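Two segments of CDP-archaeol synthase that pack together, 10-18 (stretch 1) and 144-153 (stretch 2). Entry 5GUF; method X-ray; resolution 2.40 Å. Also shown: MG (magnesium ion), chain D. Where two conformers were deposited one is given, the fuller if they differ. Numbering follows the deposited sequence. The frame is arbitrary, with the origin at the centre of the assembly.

Stretch 1, residues 10-18: RIDNILEAI
Stretch 2, residues 144-153: RVAVEAAAAV

Stretch 1 begins as a short strand, Arg10 and Ile11, with phi/psi of -104/101 and -77/103. Asp12 (-137/15) and Asn13 (-148/157) turn the chain into a helix that starts at Ile14 and runs on past Ile18. Stretch 2 is helical throughout, from Arg144 to Val153, and extends beyond both ends. Its backbone bonds run i to i+4, for example Ala149 N to Val145 O at 3.0 Å and Ala152 N to Glu148 O at 2.7 Å. The two helix axes approach to 9.5 Å, and their N-to-C directions differ by 63°, a signed crossing angle of -63°. In the register, Asp12 CA and Val145 CA lie 5.8 Å apart.

Asn13 caps the first helix. With chi1 at 73°, its OD1 accepts from Glu16 N at 3.0 Å, while Asn13 O accepts from Ala17 N at 3.0 Å.

No direct hydrogen bond joins the stretches. Packing is mainly apolar, and the buried area is 301 Å² over both sides. Val145 is the centre of the contact. Its CA-to-CB bond points toward stretch 1, and chi1 is t (165°). Val145 CG2 lies 3.4 Å from Asp12 C and 3.6 Å from Asn13 N, against the turn backbone. Val145 CG1 lies 4.0 Å from Ile11 CG2 and 3.8 Å from Ala17 CB. The branched side chain thus meets both backbone and side chains.

Ala17 points toward stretch 2. Its CB is 4.2 Å from Ala149 CB, so two small methyls meet at a buried point. The CA-to-CB bond of Ile14 points sideways to stretch 2; with chi1 t and chi2 p, the end of the side chain comes nearer. Ile14 CD1 reaches 3.5 Å from Ala149 N, 4.0 Å from Ala149 CB and 4.5 Å from Ala152 CB. The small alanines leave this long side chain room to lie against their helix.

Glu148 (chi1 m, chi2 t) brings OE1 to 3.8 Å from Ile14 CB. Water 2 bridges the stretches: it accepts from Ile14 N at 2.9 Å and donates to Glu148 OE1 at 3.2 Å.

The CA-to-CB bond of Asp12 points away from stretch 2, and its carboxylate binds magnesium. The ion is bound by Arg10 O at 2.2 Å, Asp12 OD1 at 2.5 Å and Glu16 OE2 at 2.2 Å, with waters 1 and 3 and ligands elsewhere in the structure. The acidic groups suit a cation, and the shared ion ties the strand and turn to the helix.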

ATOM      1  N   ARG A  10      23.209   8.105  -0.450  1.00 31.62           N
ATOM      2  CA  ARG A  10      22.142   8.387  -1.395  1.00 31.77           C
ATOM      3  C   ARG A  10      21.701   7.067  -2.016  1.00 31.54           C
ATOM      4  O   ARG A  10      22.348   6.541  -2.923  1.00 33.10           O
ATOM      5  CB  ARG A  10      22.611   9.378  -2.451  1.00 27.71           C
ATOM      6  CG  ARG A  10      21.525   9.735  -3.424  1.00 31.20           C
ATOM      7  CD  ARG A  10      22.043  10.683  -4.491  1.00 41.86           C
ATOM      8  NE  ARG A  10      20.984  11.574  -4.951  1.00 36.18           N
ATOM      9  CZ  ARG A  10      20.401  11.471  -6.137  1.00 39.63           C
ATOM     10  NH1 ARG A  10      20.779  10.511  -6.977  1.00 35.79           N
ATOM     11  NH2 ARG A  10      19.444  12.321  -6.481  1.00 46.00           N
ATOM     12  N   ILE A  11      20.586   6.536  -1.530  1.00 31.67           N
ATOM     13  CA  ILE A  11      20.038   5.276  -2.028  1.00 36.55           C
ATOM     14  C   ILE A  11      19.364   5.577  -3.361  1.00 31.88           C
ATOM     15  O   ILE A  11      18.243   6.091  -3.396  1.00 33.32           O
ATOM     16  CB  ILE A  11      19.059   4.650  -1.034  1.00 31.44           C
ATOM     17  CG1 ILE A  11      19.697   4.659   0.348  1.00 30.80           C
ATOM     18  CG2 ILE A  11      18.649   3.242  -1.499  1.00 29.81           C
ATOM     19  CD1 ILE A  11      20.990   3.879   0.397  1.00 35.37           C
ATOM     20  N   ASP A  12      20.034   5.229  -4.460  1.00 31.83           N
ATOM     21  CA  ASP A  12      19.561   5.628  -5.778  1.00 32.39           C
ATOM     22  C   ASP A  12      19.654   4.508  -6.800  1.00 33.59           C
ATOM     23  O   ASP A  12      19.545   4.776  -7.998  1.00 43.16           O
ATOM     24  CB  ASP A  12      20.329   6.865  -6.285  1.00 36.84           C
ATOM     25  CG  ASP A  12      21.851   6.730  -6.138  1.00 40.55           C
ATOM     26  OD1 ASP A  12      22.368   5.611  -5.908  1.00 37.46           O
ATOM     27  OD2 ASP A  12      22.539   7.767  -6.261  1.00 46.70           O
ATOM     28  N   ASN A  13      19.843   3.266  -6.382  1.00 35.87           N
ATOM     29  CA  ASN A  13      19.643   2.161  -7.300  1.00 35.27           C
ATOM     30  C   ASN A  13      19.140   0.967  -6.503  1.00 33.97           C
ATOM     31  O   ASN A  13      19.359   0.876  -5.290  1.00 34.23           O
ATOM     32  CB  ASN A  13      20.925   1.846  -8.087  1.00 37.11           C
ATOM     33  CG  ASN A  13      21.968   1.169  -7.251  1.00 39.11           C
ATOM     34  OD1 ASN A  13      21.958  -0.053  -7.093  1.00 44.54           O
ATOM     35  ND2 ASN A  13      22.873   1.955  -6.696  1.00 39.36           N
ATOM     36  N   ILE A  14      18.462   0.051  -7.202  1.00 36.53           N
ATOM     37  CA  ILE A  14      17.678  -0.982  -6.532  1.00 31.31           C
ATOM     38  C   ILE A  14      18.574  -1.990  -5.835  1.00 35.20           C
ATOM     39  O   ILE A  14      18.201  -2.529  -4.787  1.00 39.91           O
ATOM     40  CB  ILE A  14      16.715  -1.674  -7.517  1.00 36.07           C
ATOM     41  CG1 ILE A  14      15.803  -2.655  -6.773  1.00 40.94           C
ATOM     42  CG2 ILE A  14      17.480  -2.417  -8.597  1.00 39.51           C
ATOM     43  CD1 ILE A  14      14.963  -2.008  -5.672  1.00 41.59           C
ATOM     44  N   LEU A  15      19.765  -2.253  -6.377  1.00 33.50           N
ATOM     45  CA  LEU A  15      20.677  -3.178  -5.712  1.00 36.40           C
ATOM     46  C   LEU A  15      21.196  -2.591  -4.406  1.00 36.09           C
ATOM     47  O   LEU A  15      21.325  -3.305  -3.401  1.00 35.70           O
ATOM     48  CB  LEU A  15      21.833  -3.536  -6.644  1.00 35.21           C
ATOM     49  CG  LEU A  15      22.983  -4.329  -6.005  1.00 45.68           C
ATOM     50  CD1 LEU A  15      22.466  -5.593  -5.350  1.00 40.81           C
ATOM     51  CD2 LEU A  15      24.093  -4.658  -7.034  1.00 47.62           C
ATOM     52  N   GLU A  16      21.471  -1.284  -4.396  1.00 31.25           N
ATOM     53  CA  GLU A  16      21.923  -0.622  -3.178  1.00 31.94           C
ATOM     54  C   GLU A  16      20.808  -0.594  -2.136  1.00 31.75           C
ATOM     55  O   GLU A  16      21.051  -0.829  -0.947  1.00 31.70           O
ATOM     56  CB  GLU A  16      22.431   0.784  -3.539  1.00 32.10           C
ATOM     57  CG  GLU A  16      22.775   1.743  -2.395  1.00 34.76           C
ATOM     58  CD  GLU A  16      23.437   3.050  -2.903  1.00 39.21           C
ATOM     59  OE1 GLU A  16      24.483   3.471  -2.354  1.00 33.19           O
ATOM     60  OE2 GLU A  16      22.915   3.647  -3.870  1.00 32.06           O
ATOM     61  N   ALA A  17      19.568  -0.358  -2.569  1.00 32.54           N
ATOM     62  CA  ALA A  17      18.440  -0.478  -1.650  1.00 31.11           C
ATOM     63  C   ALA A  17      18.310  -1.902  -1.139  1.00 31.49           C
ATOM     64  O   ALA A  17      17.997  -2.126   0.035  1.00 33.12           O
ATOM     65  CB  ALA A  17      17.145  -0.049  -2.340  1.00 28.92           C
ATOM     66  N   ILE A  18      18.550  -2.883  -2.006  1.00 33.29           N
ATOM     67  CA  ILE A  18      18.369  -4.262  -1.579  1.00 33.16           C
ATOM     68  C   ILE A  18      19.431  -4.636  -0.559  1.00 36.52           C
ATOM     69  O   ILE A  18      19.138  -5.335   0.418  1.00 35.20           O
ATOM     70  CB  ILE A  18      18.360  -5.189  -2.803  1.00 38.94           C
ATOM     71  CG1 ILE A  18      16.982  -5.129  -3.475  1.00 33.07           C
ATOM     72  CG2 ILE A  18      18.727  -6.608  -2.409  1.00 38.33           C
ATOM     73  CD1 ILE A  18      16.975  -5.642  -4.901  1.00 36.28           C
ATOM     74  N   ARG A 144      11.939   7.166  -6.640  1.00 38.16           N
ATOM     75  CA  ARG A 144      11.833   6.046  -7.572  1.00 37.97           C
ATOM     76  C   ARG A 144      12.374   4.761  -6.959  1.00 40.88           C
ATOM     77  O   ARG A 144      11.751   3.700  -7.071  1.00 43.04           O
ATOM     78  CB  ARG A 144      12.574   6.362  -8.872  1.00 42.81           C
ATOM     79  CG  ARG A 144      12.642   5.162  -9.801  1.00 47.92           C
ATOM     80  CD  ARG A 144      13.303   5.443 -11.141  1.00 54.46           C
ATOM     81  NE  ARG A 144      12.613   6.491 -11.906  1.00 73.98           N
ATOM     82  CZ  ARG A 144      11.563   6.301 -12.710  1.00 68.39           C
ATOM     83  NH1 ARG A 144      11.008   5.098 -12.853  1.00 72.08           N
ATOM     84  NH2 ARG A 144      11.042   7.333 -13.351  1.00 49.29           N
ATOM     85  N   VAL A 145      13.525   4.839  -6.293  1.00 32.40           N
ATOM     86  CA  VAL A 145      14.095   3.630  -5.721  1.00 36.18           C
ATOM     87  C   VAL A 145      13.321   3.215  -4.472  1.00 32.04           C
ATOM     88  O   VAL A 145      13.268   2.028  -4.138  1.00 37.52           O
ATOM     89  CB  VAL A 145      15.604   3.853  -5.487  1.00 32.76           C
ATOM     90  CG1 VAL A 145      16.210   2.817  -4.591  1.00 28.69           C
ATOM     91  CG2 VAL A 145      16.323   3.835  -6.836  1.00 31.70           C
ATOM     92  N   ALA A 146      12.676   4.161  -3.789  1.00 29.79           N
ATOM     93  CA  ALA A 146      11.800   3.796  -2.678  1.00 31.12           C
ATOM     94  C   ALA A 146      10.576   3.032  -3.172  1.00 33.31           C
ATOM     95  O   ALA A 146      10.117   2.092  -2.517  1.00 38.03           O
ATOM     96  CB  ALA A 146      11.373   5.042  -1.906  1.00 29.51           C
ATOM     97  N   VAL A 147      10.043   3.412  -4.329  1.00 30.19           N
ATOM     98  CA  VAL A 147       8.942   2.665  -4.922  1.00 33.96           C
ATOM     99  C   VAL A 147       9.425   1.314  -5.447  1.00 38.55           C
ATOM    100  O   VAL A 147       8.789   0.279  -5.215  1.00 37.09           O
ATOM    101  CB  VAL A 147       8.282   3.499  -6.033  1.00 39.88           C
ATOM    102  CG1 VAL A 147       7.242   2.665  -6.781  1.00 41.75           C
ATOM    103  CG2 VAL A 147       7.662   4.764  -5.439  1.00 31.15           C
ATOM    104  N   GLU A 148      10.558   1.300  -6.159  1.00 37.78           N
ATOM    105  CA  GLU A 148      11.072   0.046  -6.711  1.00 43.59           C
ATOM    106  C   GLU A 148      11.282  -0.996  -5.621  1.00 34.52           C
ATOM    107  O   GLU A 148      10.832  -2.132  -5.750  1.00 40.40           O
ATOM    108  CB  GLU A 148      12.376   0.289  -7.472  1.00 37.52           C
ATOM    109  CG  GLU A 148      12.176   1.022  -8.782  1.00 41.59           C
ATOM    110  CD  GLU A 148      13.479   1.429  -9.437  1.00 51.40           C
ATOM    111  OE1 GLU A 148      14.562   1.104  -8.894  1.00 62.36           O
ATOM    112  OE2 GLU A 148      13.421   2.071 -10.505  1.00 57.98           O
ATOM    113  N   ALA A 149      11.968  -0.620  -4.542  1.00 34.48           N
ATOM    114  CA  ALA A 149      12.190  -1.551  -3.438  1.00 43.89           C
ATOM    115  C   ALA A 149      10.873  -2.077  -2.867  1.00 42.37           C
ATOM    116  O   ALA A 149      10.752  -3.274  -2.576  1.00 42.71           O
ATOM    117  CB  ALA A 149      13.016  -0.878  -2.341  1.00 36.17           C
ATOM    118  N   ALA A 150       9.873  -1.201  -2.708  1.00 41.51           N
ATOM    119  CA  ALA A 150       8.568  -1.659  -2.233  1.00 44.78           C
ATOM    120  C   ALA A 150       7.975  -2.698  -3.175  1.00 42.41           C
ATOM    121  O   ALA A 150       7.450  -3.724  -2.726  1.00 38.94           O
ATOM    122  CB  ALA A 150       7.609  -0.481  -2.069  1.00 35.32           C
ATOM    123  N   ALA A 151       8.062  -2.453  -4.486  1.00 45.99           N
ATOM    124  CA  ALA A 151       7.570  -3.416  -5.463  1.00 38.84           C
ATOM    125  C   ALA A 151       8.438  -4.663  -5.497  1.00 45.30           C
ATOM    126  O   ALA A 151       7.948  -5.752  -5.823  1.00 48.07           O
ATOM    127  CB  ALA A 151       7.506  -2.779  -6.850  1.00 34.26           C
ATOM    128  N   ALA A 152       9.725  -4.528  -5.176  1.00 40.98           N
ATOM    129  CA  ALA A 152      10.573  -5.709  -5.079  1.00 41.00           C
ATOM    130  C   ALA A 152      10.204  -6.537  -3.864  1.00 46.01           C
ATOM    131  O   ALA A 152      10.318  -7.767  -3.895  1.00 49.27           O
ATOM    132  CB  ALA A 152      12.045  -5.310  -5.027  1.00 38.83           C
ATOM    133  N   VAL A 153       9.761  -5.890  -2.785  0.52 46.63           N
ATOM    134  CA  VAL A 153       9.256  -6.637  -1.638  0.52 47.84           C
ATOM    135  C   VAL A 153       8.007  -7.413  -2.031  0.52 49.88           C
ATOM    136  O   VAL A 153       7.877  -8.609  -1.738  0.52 49.51           O
ATOM    137  CB  VAL A 153       8.984  -5.694  -0.453  0.52 44.19           C
ATOM    138  CG1 VAL A 153       8.181  -6.419   0.615  0.52 48.17           C
ATOM    139  CG2 VAL A 153      10.288  -5.190   0.128  0.52 44.27           C
TER
HETATM  140 MG    MG D 203      24.006   5.596  -3.982  1.00 18.53          MG
HETATM  141  O   HOH W   1      24.796   7.611  -5.278  1.00 31.17           O
HETATM  142  O   HOH W   2      17.628   1.115  -9.807  1.00 46.13           O
HETATM  143  O   HOH W   3      24.859   4.977  -5.429  1.00 41.24           O